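Putative oxidoreductase (PDB 3E82) is probably an NAD(P)-dependent oxidoreductase of the Gfo/Idh/MocA family, though its substrate is not known. Local coordinates at residues Y15-G19 / K20-A24; R28-P31 / G32-L35; S174-W177 / F178-P182. All blocks are in the same frame, centred on the assembly; numbering follows the deposited sequence.

Contact 1. Residues Y15-G19 / K20-A24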
loop_
_atom_site.group_PDB
_atom_site.type_symbol
_atom_site.label_atom_id
_atom_site.label_comp_id
_atom_site.label_asym_id
_atom_site.label_seq_id
_atom_site.Cartn_x
_atom_site.Cartn_y
_atom_site.Cartn_z
ATOM N N TYR B 15 3.272 30.155 -22.842
ATOM C CA TYR B 15 4.667 29.763 -22.922
ATOM C C TYR B 15 5.246 29.801 -21.520
ATOM O O TYR B 15 6.334 30.333 -21.276
ATOM C CB TYR B 15 5.454 30.693 -23.840
ATOM C CG TYR B 15 6.734 30.070 -24.338
ATOM C CD1 TYR B 15 6.706 28.932 -25.144
ATOM C CD2 TYR B 15 7.976 30.607 -24.001
ATOM C CE1 TYR B 15 7.878 28.346 -25.603
ATOM C CE2 TYR B 15 9.155 30.025 -24.452
ATOM C CZ TYR B 15 9.098 28.899 -25.251
ATOM O OH TYR B 15 10.257 28.323 -25.706
ATOM N N GLY B 16 4.482 29.250 -20.592
ATOM C CA GLY B 16 4.933 29.179 -19.225
ATOM C C GLY B 16 5.809 27.949 -19.110
ATOM O O GLY B 16 6.314 27.429 -20.115
ATOM N N PHE B 17 5.988 27.470 -17.889
ATOM C CA PHE B 17 6.814 26.303 -17.648
ATOM C C PHE B 17 6.480 25.105 -18.542
ATOM O O PHE B 17 7.352 24.566 -19.223
ATOM C CB PHE B 17 6.703 25.882 -16.188
ATOM C CG PHE B 17 7.271 24.530 -15.920
ATOM C CD1 PHE B 17 8.642 24.336 -15.884
ATOM C CD2 PHE B 17 6.430 23.434 -15.761
ATOM C CE1 PHE B 17 9.176 23.062 -15.696
ATOM C CE2 PHE B 17 6.949 22.158 -15.573
ATOM C CZ PHE B 17 8.322 21.971 -15.541
ATOM N N VAL B 18 5.221 24.683 -18.532
ATOM C CA VAL B 18 4.807 23.533 -19.324
ATOM C C VAL B 18 4.891 23.758 -20.833
ATOM O O VAL B 18 5.352 22.890 -21.568
ATOM C CB VAL B 18 3.373 23.097 -18.947
ATOM C CG1 VAL B 18 2.920 21.944 -19.839
ATOM C CG2 VAL B 18 3.337 22.665 -17.479
ATOM N N GLY B 19 4.451 24.921 -21.293
ATOM C CA GLY B 19 4.504 25.205 -22.715
ATOM C C GLY B 19 5.926 25.207 -23.244
ATOM O O GLY B 19 6.197 24.675 -24.323
ATOM N N LYS B 20 6.842 25.787 -22.472
ATOM C CA LYS B 20 8.246 25.879 -22.870
ATOM C C LYS B 20 9.055 24.597 -22.682
ATOM O O LYS B 20 9.862 24.240 -23.536
ATOM C CB LYS B 20 8.932 27.014 -22.096
ATOM C CG LYS B 20 10.458 27.078 -22.265
ATOM C CD LYS B 20 11.073 28.103 -21.314
ATOM C CE LYS B 20 12.529 28.426 -21.641
ATOM N NZ LYS B 20 13.425 27.240 -21.565
ATOM N N THR B 21 8.837 23.910 -21.565
ATOM C CA THR B 21 9.598 22.703 -21.253
ATOM C C THR B 21 9.119 21.427 -21.929
ATOM O O THR B 21 9.928 20.575 -22.282
ATOM C CB THR B 21 9.621 22.450 -19.728
ATOM O OG1 THR B 21 9.890 23.678 -19.044
ATOM C CG2 THR B 21 10.703 21.440 -19.370
ATOM N N PHE B 22 7.811 21.302 -22.109
ATOM C CA PHE B 22 7.215 20.112 -22.712
ATOM C C PHE B 22 6.738 20.252 -24.156
ATOM O O PHE B 22 7.377 19.759 -25.089
ATOM C CB PHE B 22 6.029 19.644 -21.855
ATOM C CG PHE B 22 6.427 18.917 -20.605
ATOM C CD1 PHE B 22 6.330 17.523 -20.536
ATOM C CD2 PHE B 22 6.911 19.615 -19.503
ATOM C CE1 PHE B 22 6.713 16.835 -19.376
ATOM C CE2 PHE B 22 7.298 18.941 -18.338
ATOM C CZ PHE B 22 7.198 17.549 -18.275
ATOM N N HIS B 23 5.611 20.933 -24.323
ATOM C CA HIS B 23 4.981 21.099 -25.623
ATOM C C HIS B 23 5.821 21.593 -26.792
ATOM O O HIS B 23 5.875 20.927 -27.827
ATOM C CB HIS B 23 3.739 21.961 -25.459
ATOM C CG HIS B 23 2.720 21.353 -24.548
ATOM N ND1 HIS B 23 2.068 20.176 -24.844
ATOM C CD2 HIS B 23 2.259 21.747 -23.339
ATOM C CE1 HIS B 23 1.247 19.871 -23.856
ATOM N NE2 HIS B 23 1.344 20.807 -22.931
ATOM N N ALA B 24 6.476 22.741 -26.649
ATOM C CA ALA B 24 7.281 23.250 -27.755
ATOM C C ALA B 24 8.333 22.242 -28.232
ATOM O O ALA B 24 8.413 21.949 -29.428
ATOM C CB ALA B 24 7.943 24.564 -27.373
HETATM O O HOH W 1 10.716 25.532 -25.714
#
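Tyr15 lies against Lys20, and the lysine comes to it over a ring face: Lys20 CB stands 3.8 Å from the centroid of the Tyr15 ring, a CH-pi contact only 15° off the ring normal. Tyr15 holds its ring there with CG anti to the backbone N (chi1 -160°), while Lys20 CG runs on towards the phenol oxygen and Ala24 CB meets the ring edge. A water donates to both Tyr15 OH and Lys20 O, tying the phenol to the first turn of the helix, and Tyr15 OH has a second partner in Asp49. Gly16, at the N-cap, gives its carbonyl to the helix, with Lys20 N 2.9 Å from Gly16 O. Next comes Phe17, whose O is gripped twice, from opposite faces of the carbonyl plane: Thr21 N comes within 2.8 Å of Phe17 O, and the hydroxyl Thr21 OG1 donates to Phe17 O at 2.7 Å. The same threonine covers one face of the Phe17 ring with CB. At Val18, Phe22 N bonds Val18 O at 3.0 Å and His23 N adds a weak second bond. Val18 CG1 touches the imidazole at His23 CD2, 3.6 Å away. Gly19 O then takes Ala24 N at 3.0 Å, a bond five residues long that closes the pi-type turn of 20-23, and Gly19 CA meets the edge of the His23 ring, whose nitrogens bond Tyr303 and Asp97. Gly16 and Gly19, together with Gly14, fit the GxGxxG pattern of a Rossmann nucleotide-binding turn, consistent with the family. This start of helix 17-28 follows strand 8-13; Tyr15 and Ala24 pack on strand 33-39, and Phe17, Thr21 and Phe22 touch helix 258-263.

Contact 2. Residues R28-P31 / G32-L35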
loop_
_atom_site.group_PDB
_atom_site.type_symbol
_atom_site.label_atom_id
_atom_site.label_comp_id
_atom_site.label_asym_id
_atom_site.label_seq_id
_atom_site.Cartn_x
_atom_site.Cartn_y
_atom_site.Cartn_z
ATOM N N ARG B 28 8.004 20.238 -31.882
ATOM C CA ARG B 28 9.024 20.532 -32.877
ATOM C C ARG B 28 9.826 19.301 -33.291
ATOM O O ARG B 28 10.480 19.304 -34.331
ATOM C CB ARG B 28 9.946 21.644 -32.351
ATOM C CG ARG B 28 9.243 23.017 -32.289
ATOM C CD ARG B 28 9.967 24.028 -31.404
ATOM N NE ARG B 28 11.331 24.302 -31.853
ATOM C CZ ARG B 28 11.647 24.836 -33.029
ATOM N NH1 ARG B 28 10.700 25.166 -33.904
ATOM N NH2 ARG B 28 12.919 25.039 -33.335
ATOM N N SER B 29 9.752 18.241 -32.490
ATOM C CA SER B 29 10.481 17.009 -32.786
ATOM C C SER B 29 9.647 16.009 -33.585
ATOM O O SER B 29 10.135 14.943 -33.960
ATOM C CB SER B 29 10.934 16.341 -31.487
ATOM O OG SER B 29 9.827 15.734 -30.836
ATOM N N VAL B 30 8.392 16.353 -33.845
ATOM C CA VAL B 30 7.495 15.470 -34.579
ATOM C C VAL B 30 7.176 16.003 -35.971
ATOM O O VAL B 30 6.466 17.002 -36.118
ATOM C CB VAL B 30 6.165 15.269 -33.808
ATOM C CG1 VAL B 30 5.212 14.411 -34.620
ATOM C CG2 VAL B 30 6.439 14.631 -32.458
ATOM N N PRO B 31 7.700 15.339 -37.015
ATOM C CA PRO B 31 7.461 15.756 -38.400
ATOM C C PRO B 31 5.967 15.782 -38.729
ATOM O O PRO B 31 5.186 14.982 -38.204
ATOM C CB PRO B 31 8.208 14.697 -39.212
ATOM C CG PRO B 31 9.328 14.320 -38.313
ATOM C CD PRO B 31 8.642 14.208 -36.969
ATOM N N GLY B 32 5.574 16.700 -39.602
ATOM C CA GLY B 32 4.175 16.792 -39.976
ATOM C C GLY B 32 3.464 17.834 -39.139
ATOM O O GLY B 32 2.412 18.340 -39.531
ATOM N N LEU B 33 4.044 18.150 -37.984
ATOM C CA LEU B 33 3.475 19.151 -37.095
ATOM C C LEU B 33 4.293 20.427 -37.217
ATOM O O LEU B 33 5.518 20.385 -37.275
ATOM C CB LEU B 33 3.512 18.670 -35.643
ATOM C CG LEU B 33 2.722 17.410 -35.293
ATOM C CD1 LEU B 33 2.762 17.224 -33.784
ATOM C CD2 LEU B 33 1.271 17.541 -35.782
ATOM N N ASN B 34 3.622 21.566 -37.252
ATOM C CA ASN B 34 4.336 22.828 -37.370
ATOM C C ASN B 34 3.872 23.830 -36.309
ATOM O O ASN B 34 2.735 24.286 -36.326
ATOM C CB ASN B 34 4.140 23.387 -38.793
ATOM C CG ASN B 34 4.646 24.808 -38.951
ATOM O OD1 ASN B 34 5.694 25.180 -38.420
ATOM N ND2 ASN B 34 3.903 25.610 -39.702
ATOM N N LEU B 35 4.755 24.141 -35.371
ATOM C CA LEU B 35 4.449 25.117 -34.332
ATOM C C LEU B 35 4.658 26.489 -34.982
ATOM O O LEU B 35 5.785 26.976 -35.078
ATOM C CB LEU B 35 5.397 24.943 -33.144
ATOM C CG LEU B 35 5.223 25.940 -31.994
ATOM C CD1 LEU B 35 3.767 25.997 -31.545
ATOM C CD2 LEU B 35 6.127 25.526 -30.841
#
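Val30 and Leu33 run alongside each other in the same direction, with Val30 CG1 3.8 Å from Leu33 CD1. The valine presents that methyl by keeping CG1 anti to its backbone N. In Leu33 it is the carbonyl carbon that CG stands opposite (chi1 -62°), and an extended chi2 of -173° carries CD1 alongside Val30, within 3.9 Å of Val30 CB as well. Leu33 CB also rests 3.4 Å from Val30 O, beside the backbone bond that joins the two residues: Leu33 N reaches Val30 O at 3.3 Å, with the donor tilted from the carbonyl plane. That bond closes a type II beta turn from Val30 to Leu33, with Pro31 and Gly32 at its corners; Gly32 takes the positive phi, 95°, of the third turn position. The turn is the return from helix 17-28 into strand 33-39, the second half of a beta-alpha-beta unit of the Rossmann fold. Beyond it, Arg28 meets Leu35. The arginine chain bends at chi3, and the two side chains cross at a slant with Arg28 CD 4.2 Å from Leu35 CD2, a loose touch at the surface. The Leu35 side chain also packs on Ala24 and on Leu12 of strand 8-13. Helix 300-310 lies against both partners of the turn through Arg307, while Met304 touches Val30 and Tyr303 touches Leu33.

Contact 3. Residues S174-W177 / F178-P182; sequences SGLW and FDLGP
Across Ser174 to Pro182 the chain turns into helix 176-192 with Gly175 as N-cap, and bonds of four residues follow in order, from Asp179 N to Gly175 O, from Leu180 N to Leu176 O at 2.9 Å, and from Gly181 N to Trp177 O. Gly175 takes a positive phi of 105° at the cap. Asp179 has CG opposite its carbonyl carbon (chi1 -63°), which turns the carboxylate back along the helix towards its start. There OD2 receives a weak bond from Ser174 N, at 3.4 Å, and also lies close to Gly175 O, an acceptor like itself. Ser174 OG reaches over to the Phe178 side chain, 3.9 Å from Phe178 CB. A water bridges the same two residues, donating to Ser174 O and accepting from Phe178 N, so that the Phe178 amide, in the first turn of the helix, has a partner in the water. Trp177, with CG anti to the backbone N, swings its indole along the helix until its six-membered ring meets the next turn: Trp177 CZ3 lies 3.6 Å from Gly181 CA, an oblique approach. The indole NE1 is bound by Leu330 O, and the ring also packs on Ala333 and Val334 of helix 320-339. Leu176 and Leu180 sit one turn apart, but the fit of their CD1 methyls is doubtful as modelled. At Pro182, whose nitrogen carries no hydrogen for the turn before, the helix kinks, with Pro182 CD 3.4 Å from Trp177 O. The whole is a glycine-capped helix N-terminus with a proline kink, on a helix of the C-terminal alpha/beta domain of the Gfo/Idh/MocA family, where Trp177 meets both helix 320-339 and strand 214-220 of the mixed sheet.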
loop_
_atom_site.group_PDB
_atom_site.type_symbol
_atom_site.label_atom_id
_atom_site.label_comp_id
_atom_site.label_asym_id
_atom_site.label_seq_id
_atom_site.Cartn_x
_atom_site.Cartn_y
_atom_site.Cartn_z
ATOM N N SER B 174 -1.928 22.296 -6.369
ATOM C CA SER B 174 -3.329 21.982 -6.102
ATOM C C SER B 174 -3.510 20.737 -5.229
ATOM O O SER B 174 -4.612 20.191 -5.128
ATOM C CB SER B 174 -4.072 21.783 -7.421
ATOM O OG SER B 174 -5.414 21.405 -7.179
ATOM N N GLY B 175 -2.430 20.305 -4.586
ATOM C CA GLY B 175 -2.488 19.118 -3.753
ATOM C C GLY B 175 -1.802 17.989 -4.497
ATOM O O GLY B 175 -1.859 17.920 -5.728
ATOM N N LEU B 176 -1.155 17.099 -3.756
ATOM C CA LEU B 176 -0.436 15.991 -4.364
ATOM C C LEU B 176 -1.340 15.088 -5.207
ATOM O O LEU B 176 -1.018 14.782 -6.356
ATOM C CB LEU B 176 0.255 15.169 -3.271
ATOM C CG LEU B 176 1.253 14.093 -3.690
ATOM C CD1 LEU B 176 2.458 14.749 -4.342
ATOM C CD2 LEU B 176 1.694 13.310 -2.461
ATOM N N TRP B 177 -2.467 14.669 -4.635
ATOM C CA TRP B 177 -3.395 13.784 -5.340
ATOM C C TRP B 177 -3.802 14.342 -6.697
ATOM O O TRP B 177 -3.670 13.666 -7.711
ATOM C CB TRP B 177 -4.646 13.523 -4.487
ATOM C CG TRP B 177 -5.637 12.562 -5.108
ATOM C CD1 TRP B 177 -6.988 12.755 -5.257
ATOM C CD2 TRP B 177 -5.359 11.264 -5.663
ATOM N NE1 TRP B 177 -7.560 11.666 -5.870
ATOM C CE2 TRP B 177 -6.585 10.737 -6.131
ATOM C CE3 TRP B 177 -4.195 10.498 -5.811
ATOM C CZ2 TRP B 177 -6.680 9.479 -6.737
ATOM C CZ3 TRP B 177 -4.292 9.241 -6.417
ATOM C CH2 TRP B 177 -5.527 8.749 -6.871
ATOM N N PHE B 178 -4.289 15.578 -6.714
ATOM C CA PHE B 178 -4.715 16.208 -7.956
ATOM C C PHE B 178 -3.613 16.401 -8.984
ATOM O O PHE B 178 -3.872 16.348 -10.187
ATOM C CB PHE B 178 -5.377 17.558 -7.670
ATOM C CG PHE B 178 -6.872 17.514 -7.735
ATOM C CD1 PHE B 178 -7.601 16.763 -6.816
ATOM C CD2 PHE B 178 -7.554 18.206 -8.730
ATOM C CE1 PHE B 178 -8.992 16.703 -6.887
ATOM C CE2 PHE B 178 -8.940 18.153 -8.814
ATOM C CZ PHE B 178 -9.662 17.401 -7.890
ATOM N N ASP B 179 -2.387 16.626 -8.526
ATOM C CA ASP B 179 -1.284 16.829 -9.456
ATOM C C ASP B 179 -0.684 15.545 -10.009
ATOM O O ASP B 179 -0.509 15.409 -11.221
ATOM C CB ASP B 179 -0.155 17.644 -8.809
ATOM C CG ASP B 179 -0.594 19.043 -8.417
ATOM O OD1 ASP B 179 -1.353 19.675 -9.182
ATOM O OD2 ASP B 179 -0.164 19.514 -7.343
ATOM N N LEU B 180 -0.370 14.604 -9.130
ATOM C CA LEU B 180 0.257 13.367 -9.570
ATOM C C LEU B 180 -0.665 12.164 -9.688
ATOM O O LEU B 180 -0.335 11.198 -10.373
ATOM C CB LEU B 180 1.434 13.067 -8.647
ATOM C CG LEU B 180 2.373 14.276 -8.698
ATOM C CD1 LEU B 180 2.971 14.522 -7.341
ATOM C CD2 LEU B 180 3.440 14.055 -9.755
ATOM N N GLY B 181 -1.815 12.218 -9.025
ATOM C CA GLY B 181 -2.769 11.128 -9.120
ATOM C C GLY B 181 -3.184 10.824 -10.560
ATOM O O GLY B 181 -3.273 9.660 -10.933
ATOM N N PRO B 182 -3.430 11.845 -11.400
ATOM C CA PRO B 182 -3.841 11.621 -12.792
ATOM C C PRO B 182 -3.058 10.619 -13.640
ATOM O O PRO B 182 -3.667 9.742 -14.251
ATOM C CB PRO B 182 -3.831 13.032 -13.380
ATOM C CG PRO B 182 -4.319 13.848 -12.223
ATOM C CD PRO B 182 -3.498 13.283 -11.068
HETATM O O HOH W 2 -5.004 17.146 -4.356
#

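Contacts 1 and 2 are successive pieces of one beta-alpha-beta unit in the Rossmann domain: contact 1 is the start of helix 17-28 and contact 2 the return to strand 33-39. Their centres are 15 Å apart, and they touch where Ala24 CA meets Leu35 CD2 at 4.0 Å. Contact 3 belongs to the C-terminal domain. Its centre is 19 Å from that of contact 1, with nearest atoms about 10 Å apart, and 30 Å from that of contact 2, on the opposite side of the chain's centre. Contact 1 holds two of the three glycines of what is probably the dinucleotide-binding turn, as in related enzymes; contact 2 lies at the far end of that helix.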